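Local coordinates for hydrolase (Rhizobium meliloti, PDB 5HOE), which probably removes acetyl groups from carbohydrate esters, as an octameric acetylesterase of the SGNH (GDSL) hydrolase family, at residues V19-D24 / R47-M52; D24-G29 / I102-T107. All coordinates share one frame; numbering follows the deposited sequence. Where two conformers were deposited one is given.

Contact 1. Residues V19-D24 / R47-M52; sequences VLCFGD and RWTGAM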
# COMPACT_ATOMS: atom_id res chain seq x y z
N VAL A 19 5.45 -33.89 13.12
CA VAL A 19 4.62 -33.79 11.93
C VAL A 19 3.62 -32.65 12.12
O VAL A 19 2.78 -32.70 13.03
CB VAL A 19 3.88 -35.11 11.65
CG1 VAL A 19 3.09 -34.98 10.36
CG2 VAL A 19 4.87 -36.28 11.57
N LEU A 20 3.70 -31.64 11.26
CA LEU A 20 2.79 -30.50 11.28
C LEU A 20 1.62 -30.76 10.34
O LEU A 20 1.83 -31.05 9.16
CB LEU A 20 3.54 -29.24 10.83
CG LEU A 20 2.68 -27.99 10.60
CD1 LEU A 20 2.03 -27.59 11.89
CD2 LEU A 20 3.48 -26.81 10.02
N CYS A 21 0.40 -30.62 10.85
CA CYS A 21 -0.80 -30.85 10.06
C CYS A 21 -1.48 -29.51 9.75
O CYS A 21 -2.11 -28.92 10.62
CB CYS A 21 -1.74 -31.79 10.80
SG CYS A 21 -0.99 -33.40 11.18
N PHE A 22 -1.34 -29.04 8.52
CA PHE A 22 -1.81 -27.71 8.12
C PHE A 22 -3.08 -27.83 7.27
O PHE A 22 -3.04 -28.41 6.18
CB PHE A 22 -0.70 -27.00 7.35
CG PHE A 22 -0.91 -25.50 7.19
CD1 PHE A 22 -0.92 -24.66 8.30
CD2 PHE A 22 -1.05 -24.93 5.94
CE1 PHE A 22 -1.10 -23.30 8.15
CE2 PHE A 22 -1.23 -23.56 5.80
CZ PHE A 22 -1.23 -22.76 6.91
N GLY A 23 -4.19 -27.28 7.77
CA GLY A 23 -5.45 -27.47 7.08
C GLY A 23 -6.53 -26.46 7.41
O GLY A 23 -6.28 -25.41 8.03
N ASP A 24 -7.75 -26.81 7.00
CA ASP A 24 -8.96 -26.00 7.16
C ASP A 24 -9.89 -26.67 8.18
O ASP A 24 -9.40 -27.34 9.10
CB ASP A 24 -9.58 -25.73 5.79
CG ASP A 24 -9.94 -27.00 5.03
OD1 ASP A 24 -10.21 -28.05 5.65
OD2 ASP A 24 -9.96 -26.92 3.79
N ARG A 47 -10.70 -36.55 15.53
CA ARG A 47 -10.12 -35.78 14.44
C ARG A 47 -9.18 -36.69 13.65
O ARG A 47 -8.64 -37.66 14.19
CB ARG A 47 -9.34 -34.58 14.98
CG ARG A 47 -10.13 -33.74 15.98
CD ARG A 47 -9.73 -32.28 16.02
NE ARG A 47 -8.62 -31.96 16.91
CZ ARG A 47 -8.74 -31.50 18.16
NH1 ARG A 47 -9.93 -31.34 18.75
NH2 ARG A 47 -7.64 -31.22 18.84
N TRP A 48 -8.96 -36.36 12.38
CA TRP A 48 -8.04 -37.19 11.61
C TRP A 48 -6.63 -37.10 12.19
O TRP A 48 -5.92 -38.11 12.25
CB TRP A 48 -8.09 -36.87 10.12
CG TRP A 48 -7.39 -35.61 9.62
CD1 TRP A 48 -8.01 -34.44 9.22
CD2 TRP A 48 -5.99 -35.41 9.38
NE1 TRP A 48 -7.08 -33.54 8.76
CE2 TRP A 48 -5.83 -34.11 8.85
CE3 TRP A 48 -4.85 -36.19 9.58
CZ2 TRP A 48 -4.58 -33.57 8.53
CZ3 TRP A 48 -3.61 -35.67 9.23
CH2 TRP A 48 -3.48 -34.37 8.73
N THR A 49 -6.27 -35.93 12.71
CA THR A 49 -4.95 -35.74 13.30
C THR A 49 -4.75 -36.67 14.50
O THR A 49 -3.70 -37.32 14.64
CB THR A 49 -4.83 -34.29 13.72
OG1 THR A 49 -6.00 -33.94 14.47
CG2 THR A 49 -4.70 -33.36 12.48
N GLY A 50 -5.75 -36.74 15.40
CA GLY A 50 -5.61 -37.58 16.58
C GLY A 50 -5.65 -39.06 16.26
O GLY A 50 -4.96 -39.87 16.90
N ALA A 51 -6.46 -39.44 15.28
CA ALA A 51 -6.49 -40.81 14.79
C ALA A 51 -5.18 -41.20 14.11
O ALA A 51 -4.70 -42.33 14.26
CB ALA A 51 -7.67 -40.99 13.83
N MET A 52 -4.59 -40.28 13.33
CA MET A 52 -3.27 -40.54 12.74
C MET A 52 -2.22 -40.70 13.82
O MET A 52 -1.39 -41.63 13.78
CB MET A 52 -2.90 -39.40 11.80
CG MET A 52 -1.58 -39.63 11.06
SD MET A 52 -0.86 -38.17 10.30
CE MET A 52 -0.55 -37.11 11.71
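Cys21 sets its sulfur against the CH2 corner of the Trp48 indole, SG lying 3.6 Å from CH2. The approach is oblique, 51° off the normal of the six-membered ring, so this sulfur-aromatic contact is neither a face-on nor an edge-on one. With SG anti to the carbonyl carbon (chi1 -59°), the thiol is brought against both the indole and Met52, whose CE comes within 3.8 Å of it. Met52 starts out extended, CG anti to the backbone N, and then bends at chi3 (62°), which turns the methyl back to the strand while SD stays at the edge of the indole, in its plane. The same CE grazes Val19 CG1 at 4.4 Å. On the same face of the indole as the sulfur, Thr49 CG2 sits over the ring centre and touches Cys21 CB at 3.7 Å, while its OG1 is engaged by Glu64.

This is helix-on-sheet packing of the SGNH α/β fold: helix 48-52 runs nearly antiparallel to strand 19-23, their axes 10.6 Å apart. Beyond the contact, Leu218 and Ile222 of helix 212-229 also pack on Trp48, and its NE1 donates to Thr27. An alanine at Trp48 would probably open a gap beside the Cys21 sulfur, leave Thr49 CG2 without the face it rests on, and deprive Thr27 OG1 of its indole donor.

Cysteine suits the strand because it is small enough to sit under a helix yet ends in a polarisable atom, and methionine suits the helix because its flexible thioether can follow the contour. Trp48 NE1 and Thr49 OG1 have partners beyond the two segments, so the helix probably rests on the strand mainly through dispersion between sulfur, methyl and aromatic surfaces.

Contact 2. Residues D24-G29 / I102-T107; sequences DSLTWG and IIMLGT. With PO4 (phosphate ion), chain E.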
# COMPACT_ATOMS: atom_id res chain seq x y z
N ASP A 24 -7.75 -26.81 7.00
CA ASP A 24 -8.96 -26.00 7.16
C ASP A 24 -9.89 -26.67 8.18
O ASP A 24 -9.40 -27.34 9.10
CB ASP A 24 -9.58 -25.73 5.79
CG ASP A 24 -9.94 -27.00 5.03
OD1 ASP A 24 -10.21 -28.05 5.65
OD2 ASP A 24 -9.96 -26.92 3.79
N SER A 25 -11.22 -26.48 8.04
CA SER A 25 -12.16 -27.09 8.99
C SER A 25 -12.06 -28.61 9.02
O SER A 25 -12.41 -29.24 10.03
CB SER A 25 -13.60 -26.69 8.65
OG SER A 25 -13.93 -27.10 7.33
N LEU A 26 -11.66 -29.24 7.90
CA LEU A 26 -11.53 -30.69 7.92
C LEU A 26 -10.45 -31.14 8.89
O LEU A 26 -10.51 -32.25 9.43
CB LEU A 26 -11.21 -31.24 6.54
CG LEU A 26 -12.12 -30.84 5.39
CD1 LEU A 26 -11.57 -31.38 4.06
CD2 LEU A 26 -13.54 -31.30 5.67
N THR A 27 -9.45 -30.28 9.13
CA THR A 27 -8.36 -30.55 10.05
C THR A 27 -8.67 -30.02 11.45
O THR A 27 -8.42 -30.71 12.45
CB THR A 27 -7.06 -29.97 9.48
OG1 THR A 27 -6.76 -30.64 8.24
CG2 THR A 27 -5.91 -30.18 10.43
N TRP A 28 -9.21 -28.81 11.55
CA TRP A 28 -9.69 -28.29 12.83
C TRP A 28 -10.70 -29.25 13.47
O TRP A 28 -10.66 -29.50 14.68
CB TRP A 28 -10.33 -26.91 12.64
CG TRP A 28 -10.80 -26.28 13.94
CD1 TRP A 28 -10.00 -25.71 14.90
CD2 TRP A 28 -12.15 -26.16 14.42
NE1 TRP A 28 -10.77 -25.25 15.94
CE2 TRP A 28 -12.09 -25.52 15.68
CE3 TRP A 28 -13.40 -26.54 13.91
CZ2 TRP A 28 -13.23 -25.24 16.43
CZ3 TRP A 28 -14.53 -26.27 14.67
CH2 TRP A 28 -14.43 -25.63 15.93
N GLY A 29 -11.61 -29.80 12.66
CA GLY A 29 -12.57 -30.78 13.15
C GLY A 29 -13.96 -30.23 13.33
O GLY A 29 -14.58 -30.40 14.39
N ILE A 102 2.12 -32.02 6.55
CA ILE A 102 0.97 -32.53 5.81
C ILE A 102 0.05 -31.34 5.54
O ILE A 102 -0.33 -30.63 6.47
CB ILE A 102 0.22 -33.61 6.61
CG1 ILE A 102 1.19 -34.72 7.03
CG2 ILE A 102 -0.94 -34.18 5.79
CD1 ILE A 102 0.59 -35.77 7.94
N ILE A 103 -0.30 -31.13 4.27
CA ILE A 103 -1.11 -29.99 3.85
C ILE A 103 -2.37 -30.52 3.19
O ILE A 103 -2.30 -31.14 2.13
CB ILE A 103 -0.37 -29.08 2.85
CG1 ILE A 103 1.03 -28.73 3.37
CG2 ILE A 103 -1.19 -27.82 2.64
CD1 ILE A 103 1.86 -27.88 2.40
N MET A 104 -3.53 -30.25 3.81
CA MET A 104 -4.82 -30.60 3.21
C MET A 104 -5.63 -29.31 3.11
O MET A 104 -6.25 -28.87 4.09
CB MET A 104 -5.57 -31.68 3.99
CG MET A 104 -6.83 -32.14 3.22
SD MET A 104 -7.69 -33.64 3.80
CE MET A 104 -7.92 -33.09 5.46
N LEU A 105 -5.59 -28.68 1.93
CA LEU A 105 -6.30 -27.42 1.68
C LEU A 105 -6.75 -27.42 0.24
O LEU A 105 -6.25 -28.19 -0.59
CB LEU A 105 -5.35 -26.23 1.90
CG LEU A 105 -5.00 -25.87 3.33
CD1 LEU A 105 -3.87 -24.82 3.42
CD2 LEU A 105 -6.25 -25.42 4.05
N GLY A 106 -7.66 -26.50 -0.08
CA GLY A 106 -8.12 -26.28 -1.43
C GLY A 106 -9.63 -26.20 -1.54
O GLY A 106 -10.17 -25.54 -2.44
N THR A 107 -10.32 -26.88 -0.63
CA THR A 107 -11.78 -26.85 -0.67
C THR A 107 -12.31 -25.42 -0.62
O THR A 107 -13.23 -25.07 -1.37
CB THR A 107 -12.36 -27.67 0.48
OG1 THR A 107 -11.88 -29.02 0.40
CG2 THR A 107 -13.89 -27.66 0.42
P PO4 E . -14.60 -24.92 5.86
O1 PO4 E . -13.12 -24.87 6.07
O2 PO4 E . -14.92 -25.91 4.77
O3 PO4 E . -15.46 -25.16 7.08
O4 PO4 E . -15.13 -23.57 5.50
O HOH W 1 -9.22 -25.02 1.92
O HOH W 2 -9.42 -28.57 1.70
O HOH W 3 -8.00 -29.58 5.99
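Leu105 reaches back along Asp24, its CD2 3.8 Å from Asp24 CB, the two side chains lying alongside but running opposite ways. Met104 CE, brought round by the bend at chi3, touches Leu26 CB at 3.9 Å and also the Thr27 hydroxyl oxygen, packing on the short helix 25-28.

Ordered waters join the polar groups of these buried residues. Asp24 OD2 accepts from two: one takes the N-H of Gly106, the other that of Thr107. A third is gripped by four bonds, donating to Asp24 OD1 and Met104 O and accepting from Asp24 N and Thr27 OG1, an oxygen that also accepts from Trp48 NE1.

Residues 23-26 spell the GDSL motif, with Ser25 probably the nucleophile of a Ser-His-Asp triad with His209 and Asp206. Ser25 N donates to O1 of a phosphate, probably a crystallisation ion, at 3.2 Å; Ala69 N and Asn108 ND2 also bind it, consistent with the oxyanion hole of SGNH hydrolases.

With chi1 at 58°, Asp24 suits the N-cap: OD1 takes Leu26 N at 2.9 Å, on its anti side and 23° out of the carboxylate plane, leaving OD2 for two waters. Gly106 has a positive phi at which a CB would jam against the preceding carbonyl O.

Overall arrangement
Both contacts are buried, and their centres lie 8 Å apart. Strands 17-23 and 100-104 are neighbours in the parallel sheet, joined by backbone bonds such as Phe22 N to Ile102 O; Asp24 closes segment 19-24 of contact 1 and carries much of contact 2. Contact 1 lies back along the strand, under helix 48-56, where the surfaces that meet are almost wholly apolar. Contact 2 sits where the strands give way to loops, nearer the centre of the chain, and there waters, a carboxylate and backbone N-H groups take over around Asp24, next to the probable catalytic serine. The start of helix 48-56 also reaches contact 2: Trp48 CD1 packs on Leu26 O, and Arg47, just before the helix, on Trp28 O.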